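Local coordinates for uricase (Bacillus fastidiosus, PDB 4R8X), which catalyses the oxidation of urate to 5-hydroxyisourate, the first step of urate degradation toward (S)-allantoin, as a uricase working in a four-chain assembly, at residues N203-E209 against Q261-F267; K26-E30 against D257-Q261; G252-D257 against V303-L308. One frame throughout, in Å; residues are numbered along the deposited sequence.

Contact 1: N203-E209 against Q261-F267; sequences NIGWAYE and QLTEVNF
Gly205 and Asn266 pair backbone to backbone where strands 198-208 and 262-271 run antiparallel as neighbours in the large curved sheet of the uricase fold. Gly205 N donates to Asn266 O at 2.9 Å and Asn266 N returns a bond of 2.7 Å to Gly205 O. The packed face carries Ile204, Trp206, Val265 and Phe267, with helices 225-238 and 244-258 lying against it. Ile204 is forked across it: with chi1 at -50° CG1 lies beside the backbone N and CG2 anti to it; CG2 meets Val265 CG1 at 3.6 Å, while CG1 runs alongside Phe267 and touches CE2. Further on, Leu262 divides its methyls. CD1 reaches Trp206 CB, and CD2 touches Trp206 CD1 and also sits over the centre of one face of the Tyr208 ring, 4.0 Å from the centroid, in a CH-pi contact. The hydroxyl of Tyr208 is engaged beyond the strand pair, by Val223 N.

The other face is looser and more polar, with Ala207, Glu264 and Asn266 partly exposed. Asn266 folds its amide back over Gly205 (chi1 48°), bringing OD1 to 3.2 Å from Gly205 CA, so close that any CB at this position would run into it. The same amide is engaged at both ends: water 1 lies 2.8 Å from OD1 and probably donates to it, and ND2 donates to Glu264 OE1. Replacing it with an alanine would probably leave Glu264 OE1 without this donor and uncover Gly205 on that face. Beyond the corner at Thr263, on its Gln261 side, the pairing goes on: Glu209 N donates to Gln261 O at 2.9 Å, nearly straight at 169°, and Thr263 CG2 rests 3.5 Å from Glu209 CA.

Contact 2: K26-E30 against D257-Q261; sequences KQIPE and DRFPQ
Arg258 and Glu30 form the charged part of the contact, a salt bridge made side-on by two nitrogens, one to each carboxylate oxygen. NE donates to Glu30 OE1 and NH2 to Glu30 OE2, both at 2.9 Å. Both oxygens lie close to the guanidinium plane and are met on their syn sides, although the two flat groups are twisted 33° apart. Glu30 reaches this edge by bending at chi2 (79°). NH2 has a second acceptor, atom O of Leu322, the last residue of the chain, so one arginine ties the 26-30 loop to that terminus as well.

Among the van der Waals contacts, Pro29 lays CD over one guanidinium face, 3.6 Å from Arg258 NE. Lys26 slides past the Phe259 ring, its chain bending only at the last torsion, with CE 3.5 Å from Arg258 O. The apolar pair is Ile28 CD1 with Phe259 CZ, at 4.2 Å.

Water adds a lighter link: it donates to Gln261 OE1 and accepts a weak bond from Lys26 NZ.

At the centre stands a bidentate, side-on Arg-Glu salt bridge that pins the loop between strands 22-23 and 35-36 to the C-terminal end of helix 244-258, joining the two halves of the tandem tunnelling-fold (T-fold) chain of uricases.

Contact 3: G252-D257 against V303-L308; sequences GLTILD and VHQEDL
Leu256 and Leu308 take the largest shares of this buried contact, between helix 244-258 and the chain where strand 296-304 passes into helix 305-312. Leu256 CD1 pushes into the junction itself, 3.5 Å from His304 C and 3.7 Å from Val303 CG1. From helix 305-312, Leu308, its CG anti to the backbone N (chi1 -178°), spreads its methyls along helix 244-258: CD1 sits 3.7 Å from Leu253 O, and CD2 lies against Asp257 CA. Leu253 CD2 fills in between, touching Val303 CG1 and the backbone at Asp307 and Leu308. At Gly252 the strand comes so near that a CB would collide with Val303 CG2.

One polar bond crosses the interface. Gln305, bent at chi2, slides past Leu256 and sends NE2 to Leu256 O at 3.2 Å. This donor approaches the carbonyl from well aside, at a C=O...N angle of 114°. Water 3 lies 2.8 Å from Leu256 O and probably donates to it. The stronger partner of NE2 is Leu262 O, which sets the amide between the end of one helix and the start of the next strand.

Farther out, Asp307 OD2 accepts from His304 N at 2.9 Å, bracing the first turn of helix 305-312, and its OD1 makes salt bridges to Arg310 and to Arg3 of the second subunit. Asp257 turns its carboxylate to Tyr319 and Lys312. With His304 at its N-cap, helix 305-312 thus begins straight from a strand and packs on helix 244-258, one of the helices layered on the large antiparallel sheet of the uricase fold.

Helix 244-258 and the strand that follows it, 262-271, connect all three contacts. Contacts 1 and 2 share Gln261, with centres about 13 Å apart; contacts 2 and 3 share Asp257, with centres about 11 Å apart. Contacts 1 and 3 lie nearest, at about 9 Å between centres, and continue one sheet: Val265 O is 2.8 Å from Val303 N, probably hydrogen-bonded, and Phe267 CZ packs on Gly252 N at 3.5 Å. Gln245, predicted to bind urate and 5-hydroxyisourate, has its side chain about 10 Å from those of Phe267 and Val303, which places contacts 1 and 3 near the predicted site; contact 2 lies away from it.

Contact 1: N203-E209 against Q261-F267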
# COMPACT_ATOMS: atom_id res chain seq x y z
N ASN D 203 14.50 -10.91 -6.44
CA ASN D 203 15.31 -10.59 -5.28
C ASN D 203 16.50 -11.52 -5.36
O ASN D 203 16.33 -12.74 -5.51
CB ASN D 203 14.56 -10.86 -3.98
CG ASN D 203 13.32 -10.00 -3.80
OD1 ASN D 203 13.19 -8.93 -4.40
ND2 ASN D 203 12.41 -10.47 -2.96
N ILE D 204 17.70 -10.96 -5.30
CA ILE D 204 18.90 -11.76 -5.41
C ILE D 204 19.74 -11.56 -4.17
O ILE D 204 19.90 -10.43 -3.70
CB ILE D 204 19.73 -11.36 -6.64
CG1 ILE D 204 18.83 -11.32 -7.89
CG2 ILE D 204 20.89 -12.32 -6.83
CD1 ILE D 204 19.53 -10.79 -9.13
N GLY D 205 20.27 -12.65 -3.62
CA GLY D 205 21.15 -12.58 -2.47
C GLY D 205 22.42 -13.37 -2.71
O GLY D 205 22.46 -14.21 -3.62
N TRP D 206 23.45 -13.11 -1.92
CA TRP D 206 24.71 -13.84 -2.04
C TRP D 206 25.38 -13.99 -0.68
O TRP D 206 25.05 -13.27 0.26
CB TRP D 206 25.65 -13.17 -3.06
CG TRP D 206 25.80 -11.69 -2.86
CD1 TRP D 206 26.78 -11.05 -2.16
CD2 TRP D 206 24.92 -10.68 -3.35
NE1 TRP D 206 26.57 -9.69 -2.20
CE2 TRP D 206 25.43 -9.43 -2.92
CE3 TRP D 206 23.75 -10.70 -4.12
CZ2 TRP D 206 24.81 -8.22 -3.23
CZ3 TRP D 206 23.12 -9.50 -4.42
CH2 TRP D 206 23.66 -8.28 -3.98
N ALA D 207 26.31 -14.94 -0.60
CA ALA D 207 27.10 -15.17 0.61
C ALA D 207 28.57 -15.18 0.25
O ALA D 207 28.93 -15.65 -0.81
CB ALA D 207 26.72 -16.50 1.27
N TYR D 208 29.39 -14.66 1.15
CA TYR D 208 30.84 -14.61 0.98
C TYR D 208 31.53 -15.80 1.62
O TYR D 208 31.17 -16.22 2.73
CB TYR D 208 31.39 -13.35 1.64
CG TYR D 208 31.08 -12.03 0.97
CD1 TYR D 208 29.89 -11.36 1.19
CD2 TYR D 208 32.02 -11.43 0.14
CE1 TYR D 208 29.62 -10.13 0.59
CE2 TYR D 208 31.78 -10.21 -0.46
CZ TYR D 208 30.57 -9.57 -0.24
OH TYR D 208 30.33 -8.35 -0.84
N GLU D 209 32.54 -16.33 0.94
CA GLU D 209 33.42 -17.34 1.55
C GLU D 209 34.14 -16.73 2.75
O GLU D 209 34.25 -17.37 3.81
CB GLU D 209 34.44 -17.86 0.53
CG GLU D 209 35.34 -18.98 1.05
CD GLU D 209 36.39 -19.40 0.04
OE1 GLU D 209 36.41 -18.84 -1.08
OE2 GLU D 209 37.19 -20.29 0.36
N GLN D 261 34.85 -15.11 -4.94
CA GLN D 261 34.86 -15.07 -3.49
C GLN D 261 33.47 -15.30 -2.87
O GLN D 261 33.33 -15.35 -1.65
CB GLN D 261 35.51 -13.77 -2.97
CG GLN D 261 34.62 -12.52 -3.02
CD GLN D 261 34.65 -11.81 -4.37
OE1 GLN D 261 34.82 -12.44 -5.41
NE2 GLN D 261 34.48 -10.49 -4.34
N LEU D 262 32.46 -15.44 -3.73
CA LEU D 262 31.11 -15.79 -3.27
C LEU D 262 30.93 -17.31 -3.27
O LEU D 262 31.39 -17.99 -4.18
CB LEU D 262 30.04 -15.16 -4.17
CG LEU D 262 30.02 -13.64 -4.28
CD1 LEU D 262 28.85 -13.19 -5.14
CD2 LEU D 262 29.95 -13.02 -2.89
N THR D 263 30.26 -17.84 -2.24
CA THR D 263 30.00 -19.28 -2.18
C THR D 263 28.67 -19.64 -2.82
O THR D 263 28.50 -20.75 -3.32
CB THR D 263 29.98 -19.81 -0.75
OG1 THR D 263 28.99 -19.10 0.01
CG2 THR D 263 31.33 -19.66 -0.10
N GLU D 264 27.72 -18.71 -2.78
CA GLU D 264 26.40 -18.98 -3.34
C GLU D 264 25.66 -17.71 -3.69
O GLU D 264 25.90 -16.64 -3.14
CB GLU D 264 25.56 -19.82 -2.37
CG GLU D 264 24.98 -19.03 -1.19
CD GLU D 264 23.77 -19.71 -0.55
OE1 GLU D 264 22.67 -19.11 -0.55
OE2 GLU D 264 23.92 -20.83 -0.02
N VAL D 265 24.74 -17.86 -4.64
CA VAL D 265 23.79 -16.82 -4.99
C VAL D 265 22.39 -17.41 -4.88
O VAL D 265 22.14 -18.51 -5.35
CB VAL D 265 24.02 -16.33 -6.43
CG1 VAL D 265 23.00 -15.27 -6.80
CG2 VAL D 265 25.43 -15.77 -6.58
N ASN D 266 21.47 -16.67 -4.26
CA ASN D 266 20.12 -17.18 -4.08
C ASN D 266 19.10 -16.25 -4.72
O ASN D 266 19.35 -15.05 -4.89
CB ASN D 266 19.80 -17.43 -2.60
CG ASN D 266 20.18 -16.27 -1.72
OD1 ASN D 266 19.53 -15.23 -1.75
ND2 ASN D 266 21.23 -16.44 -0.93
N PHE D 267 17.96 -16.81 -5.12
CA PHE D 267 16.95 -16.07 -5.85
C PHE D 267 15.57 -16.30 -5.26
O PHE D 267 15.24 -17.41 -4.84
CB PHE D 267 16.89 -16.54 -7.30
CG PHE D 267 18.12 -16.23 -8.08
CD1 PHE D 267 19.20 -17.11 -8.11
CD2 PHE D 267 18.21 -15.06 -8.81
CE1 PHE D 267 20.33 -16.81 -8.84
CE2 PHE D 267 19.34 -14.76 -9.54
CZ PHE D 267 20.41 -15.64 -9.57
O HOH W 1 17.20 -13.88 -2.57

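Contact 2: K26-E30 against D257-Q261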
# COMPACT_ATOMS: atom_id res chain seq x y z
N LYS D 26 35.60 -4.20 -8.34
CA LYS D 26 36.13 -5.00 -9.44
C LYS D 26 35.43 -4.62 -10.74
O LYS D 26 34.21 -4.53 -10.79
CB LYS D 26 35.92 -6.49 -9.14
CG LYS D 26 36.47 -7.44 -10.20
CD LYS D 26 36.00 -8.86 -9.94
CE LYS D 26 36.97 -9.89 -10.48
NZ LYS D 26 38.21 -9.93 -9.66
N GLN D 27 36.22 -4.38 -11.79
CA GLN D 27 35.65 -4.12 -13.10
C GLN D 27 35.14 -5.42 -13.72
O GLN D 27 35.84 -6.43 -13.72
CB GLN D 27 36.68 -3.46 -14.02
CG GLN D 27 37.09 -2.06 -13.58
CD GLN D 27 37.66 -1.24 -14.71
OE1 GLN D 27 37.41 -0.03 -14.81
NE2 GLN D 27 38.44 -1.88 -15.58
N ILE D 28 33.91 -5.39 -14.23
CA ILE D 28 33.32 -6.54 -14.91
C ILE D 28 32.65 -6.10 -16.20
O ILE D 28 32.24 -4.94 -16.32
CB ILE D 28 32.30 -7.29 -14.01
CG1 ILE D 28 31.12 -6.40 -13.62
CG2 ILE D 28 33.00 -7.86 -12.77
CD1 ILE D 28 30.01 -7.16 -12.93
N PRO D 29 32.54 -7.01 -17.18
CA PRO D 29 31.97 -6.66 -18.49
C PRO D 29 30.49 -6.26 -18.43
O PRO D 29 30.03 -5.51 -19.30
CB PRO D 29 32.11 -7.95 -19.30
CG PRO D 29 33.19 -8.71 -18.64
CD PRO D 29 33.11 -8.37 -17.18
N GLU D 30 29.77 -6.75 -17.43
CA GLU D 30 28.33 -6.52 -17.35
C GLU D 30 27.93 -5.16 -16.77
O GLU D 30 26.75 -4.83 -16.75
CB GLU D 30 27.66 -7.63 -16.51
CG GLU D 30 27.63 -8.99 -17.18
CD GLU D 30 28.95 -9.74 -17.10
OE1 GLU D 30 29.83 -9.36 -16.29
OE2 GLU D 30 29.11 -10.71 -17.87
N ASP D 257 30.80 -16.59 -11.42
CA ASP D 257 31.94 -16.49 -12.33
C ASP D 257 32.71 -15.19 -12.12
O ASP D 257 33.94 -15.17 -12.02
CB ASP D 257 31.46 -16.60 -13.77
CG ASP D 257 32.51 -17.16 -14.72
OD1 ASP D 257 33.66 -17.43 -14.29
OD2 ASP D 257 32.17 -17.35 -15.91
N ARG D 258 31.97 -14.08 -12.06
CA ARG D 258 32.58 -12.77 -11.88
C ARG D 258 33.15 -12.58 -10.48
O ARG D 258 34.13 -11.85 -10.29
CB ARG D 258 31.57 -11.66 -12.15
CG ARG D 258 31.09 -11.62 -13.57
CD ARG D 258 32.24 -11.54 -14.56
NE ARG D 258 31.72 -11.49 -15.92
CZ ARG D 258 32.25 -12.13 -16.96
NH1 ARG D 258 33.34 -12.87 -16.82
NH2 ARG D 258 31.68 -12.02 -18.16
N PHE D 259 32.53 -13.23 -9.50
CA PHE D 259 32.95 -13.05 -8.11
C PHE D 259 33.27 -14.39 -7.44
O PHE D 259 32.44 -14.96 -6.74
CB PHE D 259 31.88 -12.29 -7.32
CG PHE D 259 31.52 -10.96 -7.92
CD1 PHE D 259 32.46 -9.93 -7.96
CD2 PHE D 259 30.26 -10.73 -8.46
CE1 PHE D 259 32.14 -8.70 -8.50
CE2 PHE D 259 29.94 -9.49 -9.02
CZ PHE D 259 30.89 -8.48 -9.04
N PRO D 260 34.50 -14.89 -7.65
CA PRO D 260 34.91 -16.19 -7.12
C PRO D 260 34.86 -16.26 -5.60
O PRO D 260 34.84 -17.37 -5.04
CB PRO D 260 36.37 -16.32 -7.60
CG PRO D 260 36.48 -15.44 -8.78
CD PRO D 260 35.53 -14.29 -8.52
N GLN D 261 34.85 -15.11 -4.94
CA GLN D 261 34.86 -15.07 -3.49
C GLN D 261 33.47 -15.30 -2.87
O GLN D 261 33.33 -15.35 -1.65
CB GLN D 261 35.51 -13.77 -2.97
CG GLN D 261 34.62 -12.52 -3.02
CD GLN D 261 34.65 -11.81 -4.37
OE1 GLN D 261 34.82 -12.44 -5.41
NE2 GLN D 261 34.48 -10.49 -4.34
O HOH W 2 37.01 -11.41 -6.92

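Contact 3: G252-D257 against V303-L308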
# COMPACT_ATOMS: atom_id res chain seq x y z
N GLY D 252 22.80 -16.73 -11.87
CA GLY D 252 23.59 -17.18 -10.74
C GLY D 252 24.98 -17.62 -11.14
O GLY D 252 25.95 -17.25 -10.48
N LEU D 253 25.08 -18.42 -12.19
CA LEU D 253 26.39 -18.87 -12.69
C LEU D 253 27.28 -17.69 -13.03
O LEU D 253 28.48 -17.69 -12.73
CB LEU D 253 26.22 -19.75 -13.94
CG LEU D 253 25.56 -21.12 -13.77
CD1 LEU D 253 25.33 -21.75 -15.15
CD2 LEU D 253 26.37 -22.05 -12.88
N THR D 254 26.70 -16.69 -13.68
CA THR D 254 27.46 -15.52 -14.13
C THR D 254 27.99 -14.72 -12.94
O THR D 254 29.13 -14.28 -12.95
CB THR D 254 26.63 -14.62 -15.07
OG1 THR D 254 26.10 -15.41 -16.14
CG2 THR D 254 27.51 -13.53 -15.67
N ILE D 255 27.15 -14.54 -11.93
CA ILE D 255 27.57 -13.82 -10.72
C ILE D 255 28.73 -14.56 -10.04
O ILE D 255 29.74 -13.97 -9.68
CB ILE D 255 26.39 -13.61 -9.73
CG1 ILE D 255 25.30 -12.72 -10.34
CG2 ILE D 255 26.90 -13.02 -8.43
CD1 ILE D 255 23.96 -12.83 -9.62
N LEU D 256 28.57 -15.87 -9.87
CA LEU D 256 29.62 -16.70 -9.29
C LEU D 256 30.93 -16.65 -10.10
O LEU D 256 32.03 -16.68 -9.53
CB LEU D 256 29.11 -18.13 -9.15
CG LEU D 256 27.98 -18.30 -8.13
CD1 LEU D 256 27.31 -19.67 -8.21
CD2 LEU D 256 28.46 -18.02 -6.71
N ASP D 257 30.80 -16.59 -11.42
CA ASP D 257 31.94 -16.49 -12.33
C ASP D 257 32.71 -15.19 -12.12
O ASP D 257 33.94 -15.17 -12.02
CB ASP D 257 31.46 -16.60 -13.77
CG ASP D 257 32.51 -17.16 -14.72
OD1 ASP D 257 33.66 -17.43 -14.29
OD2 ASP D 257 32.17 -17.35 -15.91
N VAL D 303 22.33 -21.13 -6.36
CA VAL D 303 23.37 -21.58 -7.27
C VAL D 303 24.70 -21.47 -6.52
O VAL D 303 24.93 -20.51 -5.77
CB VAL D 303 23.40 -20.71 -8.54
CG1 VAL D 303 24.31 -21.31 -9.59
CG2 VAL D 303 22.00 -20.55 -9.10
N HIS D 304 25.57 -22.47 -6.68
CA HIS D 304 26.77 -22.59 -5.87
C HIS D 304 27.99 -22.73 -6.76
O HIS D 304 27.86 -23.09 -7.93
CB HIS D 304 26.62 -23.79 -4.93
CG HIS D 304 25.38 -23.72 -4.09
ND1 HIS D 304 25.42 -23.37 -2.75
CD2 HIS D 304 24.08 -23.91 -4.39
CE1 HIS D 304 24.19 -23.37 -2.27
NE2 HIS D 304 23.35 -23.69 -3.25
N GLN D 305 29.18 -22.44 -6.24
CA GLN D 305 30.39 -22.54 -7.04
C GLN D 305 30.57 -23.92 -7.70
O GLN D 305 31.07 -24.02 -8.81
CB GLN D 305 31.64 -22.18 -6.23
CG GLN D 305 31.77 -20.69 -5.89
CD GLN D 305 32.03 -19.81 -7.11
OE1 GLN D 305 32.18 -20.30 -8.23
NE2 GLN D 305 32.09 -18.50 -6.89
N GLU D 306 30.10 -24.96 -7.02
CA GLU D 306 30.16 -26.31 -7.57
C GLU D 306 29.34 -26.44 -8.85
O GLU D 306 29.69 -27.22 -9.74
CB GLU D 306 29.71 -27.34 -6.53
CG GLU D 306 30.66 -27.51 -5.34
CD GLU D 306 30.56 -26.40 -4.30
OE1 GLU D 306 29.64 -25.55 -4.38
OE2 GLU D 306 31.42 -26.37 -3.39
N ASP D 307 28.26 -25.66 -8.96
CA ASP D 307 27.46 -25.64 -10.19
C ASP D 307 28.27 -25.06 -11.33
O ASP D 307 28.27 -25.60 -12.44
CB ASP D 307 26.17 -24.83 -10.00
CG ASP D 307 25.22 -25.48 -9.01
OD1 ASP D 307 25.02 -26.71 -9.09
OD2 ASP D 307 24.67 -24.76 -8.16
N LEU D 308 28.95 -23.95 -11.07
CA LEU D 308 29.75 -23.30 -12.09
C LEU D 308 30.88 -24.23 -12.55
O LEU D 308 31.15 -24.35 -13.75
CB LEU D 308 30.32 -21.99 -11.56
CG LEU D 308 31.16 -21.20 -12.57
CD1 LEU D 308 30.30 -20.72 -13.73
CD2 LEU D 308 31.83 -20.03 -11.87
O HOH W 3 34.20 -18.34 -9.88